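Side-chain contacts in putative methyltransferase (Porphyromonas gingivalis, PDB 3LL7), which is probably a methyltransferase that transfers a methyl group to a substrate not yet identified: residues 34-38 with 39-43; 122-125 with 126-129; 241-245 with 246-250; 352-355 with 356-359. One frame throughout, in Å; residues are numbered along the deposited sequence.

Contact 1: 34-38 with 39-43; sequences NDIPP and EYRAA
The ring of Tyr40 has Glu39 CG over the centre of one face and Pro37 CG at its edge, in the plane of the ring, with Tyr40 CD2 3.8 Å from that carbon. Pro37 CB comes to the same CD2 obliquely. The guanidinium of Arg41 is met near its edge by a backbone carbonyl: NE donates to Ile36 O over 3.0 Å, the oxygen lying 21° out of the guanidinium plane. In one of two conformers of Asn34 the amide stands 76° from that plane, with OD1 3.4 Å from Arg41 NH2. There OD1 also accepts from Ile36 N, an Asx turn ahead of helix 38-57 that is as uncertain as the conformer. That helix starts with short-range backbone bonds, Tyr40 N to Pro37 O and Arg41 N to Pro38 O, and a water joins Pro38 O to Ala42 N. Beside the backbone N, Arg41 CG (chi1 -74°) points the chain back, and extension from CG to NE carries it to Ile36 O; on the way CG packs 3.6 Å from Ile36 CG2. The same methyl, placed anti to the backbone N of Ile36, also touches Tyr40 CB. Arg41 NH1 bonds to Leu30 O, so the guanidinium joins the loop to the end of helix 26-31. Tyr40 OH reaches Glu10, while Trp17 of helix 8-20 packs against Ile36 and Pro37.

Contact 2: 122-125 with 126-129; sequences ERND and ETAV
Asn124 OD1 accepts from Thr127 N over 3.0 Å, the N-cap bond that starts helix 125-138, which follows strand 117-122 after two intervening residues. The N-H points well at the oxygen, 165° at the hydrogen, and arrives in the carbonyl plane on a lone pair. Thr127 OG1 lies 3.0 Å from the same Asn124 OD1, though where its proton goes is not settled. The cap is reached because Asn124 CG stands anti to its backbone N (chi1 -175°), which swings the amide across the Thr127 side chain at about a right angle. Glu126 CB also comes within 3.3 Å of Asn124 OD1. Behind the cap the first regular turn is closed by Ala128 N to Asn124 O and Val129 N to Asp125 O.

The next shell is Glu122, at the end of the strand. Its CG, anti to the backbone N (chi1 161°), packs 3.8 Å from Thr127 CB; the bend at chi2 then turns the carboxylate so that OE2 accepts from Asn124 N and ties the capping residue to the strand end. Glu122 also bonds through its backbone to Leu148 in strand 144-149 and Gly150 just after it, and Arg123 makes a salt bridge with Asp151. On the outer side of the helix Asp125 and Val129 lie side by side, with Asp125 OD1 3.5 Å from Val129 CG2.

Contact 3: 241-245 with 246-250; sequences LVRMS and LNEAT
Charge comes first: Arg243 and Glu248 form a salt bridge in which NH2 donates to OE2 over 2.9 Å and NH1 gives OE1 a weak bond of 3.3 Å. The carboxylate sits at the edge of the guanidinium, with Glu248 CD in its plane, yet the two flat groups are turned 43° apart. NH2 meets OE2 on the syn side. Arg243 gets there by a bend at chi3 (68°), whereas Glu248 is extended beyond CG, and the two chains cross at about a right angle. Arg243 NE has a second carboxylate, Glu227 on strand 225-233, and NH2 also bonds to Ser204 OG; the two acids hold the guanidinium at different nitrogens and probably fix its rotation.

This is where strand 236-244, paired antiparallel with both 204-209 and 225-233, runs out into the loop that leads to strand 258-263. Hydrogen bonding to neutral groups follows the turn. Ser245 OG, whose position is less certain, appears to bond to Ser203 O, just before strand 204-209. A water donates to Ser245 O and Glu248 O, each 3.0 Å away, and so joins the two ends of the turn. Apolar contact is made by Leu246, which packs on Leu199, Pro200 and His224.

Contact 4: 352-355 with 356-359; sequences VLKQ and LRKV
Residues 352-359 have helical backbone angles and advance by three-residue steps, with Leu356 N bonding to Leu353 O and Lys358 N to Gln355 O; Gln355 N to Val352 O and Val359 N to Leu356 O repeat the i to i+3 spacing. Two polar side chains turn back one such step. Arg357 NH2 donates to Lys354 O over 3.3 Å, in the carbonyl plane on a lone pair and nearly in its own guanidinium plane, with 158° at the hydrogen. A bend at chi3 (-66°) turns the guanidinium back so that NH2 reaches the carbonyl oxygen, and Lys354 CD lies alongside, 4.1 Å from that NH2. The charged ends do not meet: Lys354 NZ is 6.6 Å from Arg357 NH2 and bonds instead to Arg380 O.

Lys358 runs side by side with Gln355. Its NZ makes a weak hydrogen bond of 3.2 Å with Gln355 OE1, and its CE rests 3.9 Å from Gln355 CB, so the aliphatic part packs along the glutamine as the ammonium meets the amide oxygen. Lys358 CB, too, is close to Gln355 O at 3.2 Å. Leu356, in contrast, is buried, its CG 3.6 Å from Val352 O.

The segment belongs to the THUMP-like part of the chain, between strands 337-347 and 364-368. Val352 and Leu356 turn to Leu403 on strand 401-408, Leu353 packs on Leu377 and Arg380 of helix 374-381, and Leu356 also touches Ser381 of that helix.

How the contacts relate
All four contacts are local, and no two of them touch. Contacts 1 and 3 lie at the surface, while contacts 2 and 4 are partly buried. In both contacts 1 and 2 an asparagine OD1 accepts a backbone N-H near the start of a helix: from the preceding loop in contact 1, from the helix itself in contact 2. Contacts 2 and 3 sit at strand ends of the same mixed sheet, about 30 Å apart between centres; the first relies on amide and carboxylate acceptors, the second on a salt bridge. Contact 4 belongs to the other sheet's region, about 58 Å from contact 2 between centres, and combines polar surface pairs with buried leucines.

Contact 1: 34-38 with 39-43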
loop_
_atom_site.group_PDB
_atom_site.type_symbol
_atom_site.label_atom_id
_atom_site.label_comp_id
_atom_site.label_asym_id
_atom_site.label_seq_id
_atom_site.Cartn_x
_atom_site.Cartn_y
_atom_site.Cartn_z
ATOM N N ASN A 34 27.036 7.925 -30.984
ATOM C CA ASN A 34 26.285 6.723 -31.178
ATOM C C ASN A 34 25.525 6.827 -32.504
ATOM O O ASN A 34 25.515 7.857 -33.182
ATOM C CB ASN A 34 25.337 6.496 -29.992
ATOM C CG ASN A 34 24.416 7.658 -29.763
ATOM O OD1 ASN A 34 23.683 8.053 -30.668
ATOM N ND2 ASN A 34 24.466 8.240 -28.558
ATOM N N ASP A 35 24.906 5.721 -32.839
ATOM C CA ASP A 35 24.134 5.478 -34.073
ATOM C C ASP A 35 22.637 5.742 -33.921
ATOM O O ASP A 35 21.827 5.264 -34.736
ATOM C CB ASP A 35 24.338 4.048 -34.505
ATOM C CG ASP A 35 25.780 3.766 -34.878
ATOM O OD1 ASP A 35 26.442 4.674 -35.439
ATOM O OD2 ASP A 35 26.240 2.651 -34.603
ATOM N N ILE A 36 22.265 6.471 -32.881
ATOM C CA ILE A 36 20.853 6.785 -32.663
ATOM C C ILE A 36 20.446 7.969 -33.531
ATOM O O ILE A 36 21.051 9.036 -33.443
ATOM C CB ILE A 36 20.567 7.113 -31.183
ATOM C CG1 ILE A 36 21.129 6.038 -30.247
ATOM C CG2 ILE A 36 19.048 7.345 -30.951
ATOM C CD1 ILE A 36 21.220 6.498 -28.802
ATOM N N PRO A 37 19.402 7.804 -34.370
ATOM C CA PRO A 37 18.983 8.944 -35.164
ATOM C C PRO A 37 18.552 10.064 -34.231
ATOM O O PRO A 37 18.091 9.786 -33.111
ATOM C CB PRO A 37 17.779 8.405 -35.959
ATOM C CG PRO A 37 18.028 6.967 -36.072
ATOM C CD PRO A 37 18.730 6.566 -34.786
ATOM N N PRO A 38 18.722 11.328 -34.665
ATOM C CA PRO A 38 18.427 12.498 -33.830
ATOM C C PRO A 38 17.056 12.435 -33.186
ATOM O O PRO A 38 16.924 12.732 -31.993
ATOM C CB PRO A 38 18.471 13.658 -34.827
ATOM C CG PRO A 38 19.389 13.211 -35.895
ATOM C CD PRO A 38 19.141 11.724 -36.029
ATOM N N GLU A 39 16.043 12.037 -33.962
ATOM C CA GLU A 39 14.660 12.046 -33.475
ATOM C C GLU A 39 14.364 11.027 -32.355
ATOM O O GLU A 39 13.332 11.118 -31.704
ATOM C CB GLU A 39 13.670 11.922 -34.640
ATOM C CG GLU A 39 13.637 10.591 -35.362
ATOM C CD GLU A 39 14.653 10.490 -36.527
ATOM O OE1 GLU A 39 15.688 11.204 -36.547
ATOM O OE2 GLU A 39 14.408 9.678 -37.444
ATOM N N TYR A 40 15.264 10.060 -32.137
ATOM C CA TYR A 40 15.088 9.043 -31.089
ATOM C C TYR A 40 15.980 9.230 -29.863
ATOM O O TYR A 40 15.851 8.504 -28.879
ATOM C CB TYR A 40 15.298 7.601 -31.656
ATOM C CG TYR A 40 14.332 7.254 -32.768
ATOM C CD1 TYR A 40 12.959 7.184 -32.522
ATOM C CD2 TYR A 40 14.781 7.001 -34.061
ATOM C CE1 TYR A 40 12.072 6.884 -33.531
ATOM C CE2 TYR A 40 13.911 6.678 -35.077
ATOM C CZ TYR A 40 12.544 6.648 -34.812
ATOM O OH TYR A 40 11.653 6.344 -35.813
ATOM N N ARG A 41 16.896 10.190 -29.904
ATOM C CA ARG A 41 17.843 10.341 -28.786
ATOM C C ARG A 41 17.170 10.701 -27.444
ATOM O O ARG A 41 17.527 10.147 -26.399
ATOM C CB ARG A 41 18.923 11.361 -29.157
ATOM C CG ARG A 41 19.900 10.772 -30.159
ATOM C CD ARG A 41 20.869 11.803 -30.667
ATOM N NE ARG A 41 21.867 11.115 -31.481
ATOM C CZ ARG A 41 23.055 11.614 -31.789
ATOM N NH1 ARG A 41 23.408 12.814 -31.344
ATOM N NH2 ARG A 41 23.906 10.898 -32.519
ATOM N N ALA A 42 16.197 11.614 -27.466
ATOM C CA ALA A 42 15.448 11.925 -26.239
ATOM C C ALA A 42 14.781 10.676 -25.634
ATOM O O ALA A 42 14.860 10.459 -24.416
ATOM C CB ALA A 42 14.399 13.056 -26.463
ATOM N N ALA A 43 14.133 9.869 -26.480
ATOM C CA ALA A 43 13.470 8.654 -26.011
ATOM C C ALA A 43 14.495 7.702 -25.373
ATOM O O ALA A 43 14.222 7.116 -24.330
ATOM C CB ALA A 43 12.743 7.947 -27.174
HETATM O O HOH W 1 15.581 13.459 -29.826
#

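Contact 2: 122-125 with 126-129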
loop_
_atom_site.group_PDB
_atom_site.type_symbol
_atom_site.label_atom_id
_atom_site.label_comp_id
_atom_site.label_asym_id
_atom_site.label_seq_id
_atom_site.Cartn_x
_atom_site.Cartn_y
_atom_site.Cartn_z
ATOM N N GLU A 122 -6.875 1.097 -20.906
ATOM C CA GLU A 122 -6.179 2.290 -20.433
ATOM C C GLU A 122 -6.534 3.489 -21.293
ATOM O O GLU A 122 -6.398 3.435 -22.525
ATOM C CB GLU A 122 -4.662 2.044 -20.465
ATOM C CG GLU A 122 -3.777 3.292 -20.450
ATOM C CD GLU A 122 -3.939 4.126 -19.165
ATOM O OE1 GLU A 122 -4.038 3.562 -18.048
ATOM O OE2 GLU A 122 -4.002 5.362 -19.273
ATOM N N ARG A 123 -7.016 4.552 -20.641
ATOM C CA ARG A 123 -7.455 5.789 -21.312
ATOM C C ARG A 123 -6.395 6.448 -22.161
ATOM O O ARG A 123 -6.702 6.955 -23.239
ATOM C CB ARG A 123 -7.953 6.824 -20.290
ATOM C CG ARG A 123 -9.197 6.420 -19.536
ATOM C CD ARG A 123 -9.707 7.560 -18.621
ATOM N NE ARG A 123 -10.562 8.501 -19.352
ATOM C CZ ARG A 123 -10.198 9.727 -19.729
ATOM N NH1 ARG A 123 -8.985 10.190 -19.438
ATOM N NH2 ARG A 123 -11.055 10.494 -20.397
ATOM N N ASN A 124 -5.162 6.456 -21.666
ATOM C CA ASN A 124 -4.080 7.214 -22.272
ATOM C C ASN A 124 -3.333 6.391 -23.320
ATOM O O ASN A 124 -2.679 5.422 -22.987
ATOM C CB ASN A 124 -3.094 7.658 -21.177
ATOM C CG ASN A 124 -2.014 8.563 -21.711
ATOM O OD1 ASN A 124 -0.931 8.119 -22.103
ATOM N ND2 ASN A 124 -2.304 9.842 -21.751
ATOM N N ASP A 125 -3.461 6.798 -24.576
ATOM C CA ASP A 125 -2.824 6.174 -25.745
ATOM C C ASP A 125 -1.327 5.839 -25.501
ATOM O O ASP A 125 -0.911 4.684 -25.609
ATOM C CB ASP A 125 -3.046 7.150 -26.913
ATOM C CG ASP A 125 -2.371 6.748 -28.205
ATOM O OD1 ASP A 125 -1.995 5.564 -28.417
ATOM O OD2 ASP A 125 -2.298 7.656 -29.066
ATOM N N GLU A 126 -0.536 6.841 -25.129
ATOM C CA GLU A 126 0.896 6.625 -24.849
ATOM C C GLU A 126 1.189 5.475 -23.847
ATOM O O GLU A 126 2.017 4.597 -24.110
ATOM C CB GLU A 126 1.518 7.928 -24.348
ATOM C CG GLU A 126 3.030 7.838 -24.161
ATOM C CD GLU A 126 3.627 9.157 -23.705
ATOM O OE1 GLU A 126 3.003 9.860 -22.901
ATOM O OE2 GLU A 126 4.702 9.497 -24.181
ATOM N N THR A 127 0.501 5.507 -22.716
ATOM C CA THR A 127 0.602 4.471 -21.681
ATOM C C THR A 127 0.173 3.119 -22.228
ATOM O O THR A 127 0.850 2.129 -22.011
ATOM C CB THR A 127 -0.266 4.841 -20.483
ATOM O OG1 THR A 127 0.115 6.149 -20.037
ATOM C CG2 THR A 127 -0.101 3.819 -19.343
ATOM N N ALA A 128 -0.941 3.096 -22.971
ATOM C CA ALA A 128 -1.447 1.858 -23.553
ATOM C C ALA A 128 -0.462 1.230 -24.561
ATOM O O ALA A 128 -0.303 0.009 -24.607
ATOM C CB ALA A 128 -2.828 2.122 -24.230
ATOM N N VAL A 129 0.184 2.065 -25.381
ATOM C CA VAL A 129 1.156 1.593 -26.367
ATOM C C VAL A 129 2.281 0.832 -25.639
ATOM O O VAL A 129 2.687 -0.248 -26.085
ATOM C CB VAL A 129 1.751 2.748 -27.232
ATOM C CG1 VAL A 129 2.904 2.221 -28.106
ATOM C CG2 VAL A 129 0.637 3.313 -28.196
#

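Contact 3: 241-245 with 246-250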
loop_
_atom_site.group_PDB
_atom_site.type_symbol
_atom_site.label_atom_id
_atom_site.label_comp_id
_atom_site.label_asym_id
_atom_site.label_seq_id
_atom_site.Cartn_x
_atom_site.Cartn_y
_atom_site.Cartn_z
ATOM N N LEU A 241 -8.188 -2.158 -0.121
ATOM C CA LEU A 241 -8.765 -2.949 -1.190
ATOM C C LEU A 241 -10.148 -3.315 -0.746
ATOM O O LEU A 241 -10.350 -3.753 0.394
ATOM C CB LEU A 241 -7.937 -4.200 -1.403
ATOM C CG LEU A 241 -6.555 -3.988 -1.977
ATOM C CD1 LEU A 241 -5.739 -5.270 -1.850
ATOM C CD2 LEU A 241 -6.680 -3.597 -3.460
ATOM N N VAL A 242 -11.120 -3.093 -1.621
ATOM C CA VAL A 242 -12.494 -3.429 -1.286
ATOM C C VAL A 242 -13.007 -4.414 -2.321
ATOM O O VAL A 242 -12.760 -4.231 -3.511
ATOM C CB VAL A 242 -13.359 -2.173 -1.317
ATOM C CG1 VAL A 242 -14.756 -2.518 -0.939
ATOM C CG2 VAL A 242 -12.818 -1.116 -0.349
ATOM N N ARG A 243 -13.666 -5.483 -1.878
ATOM C CA ARG A 243 -14.310 -6.388 -2.824
ATOM C C ARG A 243 -15.813 -6.287 -2.692
ATOM O O ARG A 243 -16.337 -6.327 -1.569
ATOM C CB ARG A 243 -13.851 -7.824 -2.609
ATOM C CG ARG A 243 -14.446 -8.817 -3.649
ATOM C CD ARG A 243 -13.849 -10.199 -3.472
ATOM N NE ARG A 243 -14.263 -10.821 -2.214
ATOM C CZ ARG A 243 -15.435 -11.440 -2.039
ATOM N NH1 ARG A 243 -15.729 -12.001 -0.865
ATOM N NH2 ARG A 243 -16.322 -11.516 -3.034
HETATM N N MSE A 244 -16.494 -6.130 -3.838
HETATM C CA MSE A 244 -17.961 -6.064 -3.915
HETATM C C MSE A 244 -18.493 -7.208 -4.752
HETATM O O MSE A 244 -17.847 -7.639 -5.703
HETATM C CB MSE A 244 -18.442 -4.764 -4.560
HETATM C CG MSE A 244 -18.409 -3.591 -3.630
HETATM SE SE MSE A 244 -18.249 -1.939 -4.599
HETATM C CE MSE A 244 -16.427 -2.280 -5.163
ATOM N N SER A 245 -19.677 -7.699 -4.404
ATOM C CA SER A 245 -20.244 -8.813 -5.120
ATOM C C SER A 245 -21.743 -8.869 -4.860
ATOM O O SER A 245 -22.171 -8.809 -3.700
ATOM C CB SER A 245 -19.560 -10.114 -4.682
ATOM O OG SER A 245 -20.059 -11.232 -5.404
ATOM N N LEU A 246 -22.523 -8.916 -5.944
ATOM C CA LEU A 246 -23.992 -9.169 -5.895
ATOM C C LEU A 246 -24.264 -10.648 -5.640
ATOM O O LEU A 246 -25.399 -11.066 -5.360
ATOM C CB LEU A 246 -24.639 -8.800 -7.229
ATOM C CG LEU A 246 -25.011 -7.371 -7.642
ATOM C CD1 LEU A 246 -25.682 -7.407 -9.022
ATOM C CD2 LEU A 246 -25.935 -6.699 -6.652
ATOM N N ASN A 247 -23.191 -11.416 -5.748
ATOM C CA ASN A 247 -23.158 -12.864 -5.696
ATOM C C ASN A 247 -23.440 -13.394 -4.309
ATOM O O ASN A 247 -23.830 -14.535 -4.148
ATOM C CB ASN A 247 -21.752 -13.318 -6.118
ATOM C CG ASN A 247 -21.759 -14.563 -6.984
ATOM O OD1 ASN A 247 -22.340 -15.590 -6.612
ATOM N ND2 ASN A 247 -21.091 -14.488 -8.141
ATOM N N GLU A 248 -23.219 -12.555 -3.308
ATOM C CA GLU A 248 -23.277 -12.945 -1.905
ATOM C C GLU A 248 -24.247 -11.980 -1.209
ATOM O O GLU A 248 -24.506 -10.887 -1.717
ATOM C CB GLU A 248 -21.853 -12.884 -1.309
ATOM C CG GLU A 248 -20.796 -13.728 -2.098
ATOM C CD GLU A 248 -19.339 -13.259 -1.924
ATOM O OE1 GLU A 248 -18.993 -12.696 -0.865
ATOM O OE2 GLU A 248 -18.521 -13.467 -2.852
ATOM N N ALA A 249 -24.808 -12.378 -0.071
ATOM C CA ALA A 249 -25.734 -11.511 0.660
ATOM C C ALA A 249 -25.109 -10.172 1.046
ATOM O O ALA A 249 -23.908 -10.106 1.356
ATOM C CB ALA A 249 -26.265 -12.223 1.911
ATOM N N THR A 250 -25.920 -9.113 1.018
ATOM C CA THR A 250 -25.514 -7.804 1.542
ATOM C C THR A 250 -25.139 -7.917 3.029
ATOM O O THR A 250 -25.824 -8.585 3.798
ATOM C CB THR A 250 -26.632 -6.739 1.339
ATOM O OG1 THR A 250 -26.787 -6.474 -0.063
ATOM C CG2 THR A 250 -26.292 -5.423 2.042
HETATM O O HOH W 2 -24.087 -7.930 -1.583
#

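Contact 4: 352-355 with 356-359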
loop_
_atom_site.group_PDB
_atom_site.type_symbol
_atom_site.label_atom_id
_atom_site.label_comp_id
_atom_site.label_asym_id
_atom_site.label_seq_id
_atom_site.Cartn_x
_atom_site.Cartn_y
_atom_site.Cartn_z
ATOM N N VAL A 352 12.593 17.350 32.690
ATOM C CA VAL A 352 13.288 16.057 32.488
ATOM C C VAL A 352 14.032 15.958 31.167
ATOM O O VAL A 352 14.953 15.141 31.023
ATOM C CB VAL A 352 12.381 14.777 32.629
ATOM C CG1 VAL A 352 11.611 14.785 33.932
ATOM C CG2 VAL A 352 11.486 14.631 31.425
ATOM N N LEU A 353 13.626 16.749 30.181
ATOM C CA LEU A 353 14.227 16.696 28.839
ATOM C C LEU A 353 15.744 16.776 28.837
ATOM O O LEU A 353 16.417 15.937 28.206
ATOM C CB LEU A 353 13.657 17.812 27.942
ATOM C CG LEU A 353 12.202 17.667 27.465
ATOM C CD1 LEU A 353 11.704 19.046 26.897
ATOM C CD2 LEU A 353 12.049 16.571 26.423
ATOM N N LYS A 354 16.318 17.764 29.531
ATOM C CA LYS A 354 17.789 17.867 29.531
ATOM C C LYS A 354 18.446 16.782 30.378
ATOM O O LYS A 354 19.669 16.579 30.324
ATOM C CB LYS A 354 18.273 19.278 29.899
ATOM C CG LYS A 354 17.988 20.354 28.829
ATOM C CD LYS A 354 18.803 20.188 27.539
ATOM C CE LYS A 354 18.578 21.379 26.589
ATOM N NZ LYS A 354 17.110 21.576 26.211
ATOM N N GLN A 355 17.641 16.026 31.129
ATOM C CA GLN A 355 18.225 14.954 31.917
ATOM C C GLN A 355 18.291 13.644 31.180
ATOM O O GLN A 355 18.929 12.702 31.660
ATOM C CB GLN A 355 17.441 14.744 33.202
ATOM C CG GLN A 355 17.539 15.894 34.173
ATOM C CD GLN A 355 16.975 15.515 35.517
ATOM O OE1 GLN A 355 17.475 14.599 36.188
ATOM N NE2 GLN A 355 15.894 16.188 35.909
ATOM N N LEU A 356 17.625 13.538 30.015
ATOM C CA LEU A 356 17.532 12.227 29.372
ATOM C C LEU A 356 18.806 11.614 28.910
ATOM O O LEU A 356 18.912 10.380 28.881
ATOM C CB LEU A 356 16.526 12.233 28.186
ATOM C CG LEU A 356 15.086 12.502 28.540
ATOM C CD1 LEU A 356 14.295 12.489 27.191
ATOM C CD2 LEU A 356 14.522 11.450 29.523
ATOM N N ARG A 357 19.819 12.426 28.597
ATOM C CA ARG A 357 21.111 11.857 28.228
ATOM C C ARG A 357 21.721 11.075 29.390
ATOM O O ARG A 357 22.613 10.257 29.185
ATOM C CB ARG A 357 22.081 12.936 27.756
ATOM C CG ARG A 357 21.793 13.473 26.348
ATOM C CD ARG A 357 22.616 14.727 26.140
ATOM N NE ARG A 357 22.081 15.710 27.068
ATOM C CZ ARG A 357 22.616 16.882 27.393
ATOM N NH1 ARG A 357 23.733 17.304 26.829
ATOM N NH2 ARG A 357 21.979 17.646 28.292
ATOM N N LYS A 358 21.248 11.315 30.609
ATOM C CA LYS A 358 21.747 10.527 31.742
ATOM C C LYS A 358 21.252 9.080 31.705
ATOM O O LYS A 358 21.942 8.186 32.189
ATOM C CB LYS A 358 21.317 11.143 33.079
ATOM C CG LYS A 358 21.893 12.542 33.305
ATOM C CD LYS A 358 21.683 12.995 34.715
ATOM C CE LYS A 358 20.256 12.924 35.165
ATOM N NZ LYS A 358 20.262 13.148 36.666
ATOM N N VAL A 359 20.080 8.853 31.128
ATOM C CA VAL A 359 19.476 7.524 31.222
ATOM C C VAL A 359 19.920 6.539 30.150
ATOM O O VAL A 359 19.975 5.338 30.404
ATOM C CB VAL A 359 17.966 7.575 31.319
ATOM C CG1 VAL A 359 17.582 8.391 32.532
ATOM C CG2 VAL A 359 17.317 8.109 30.034
#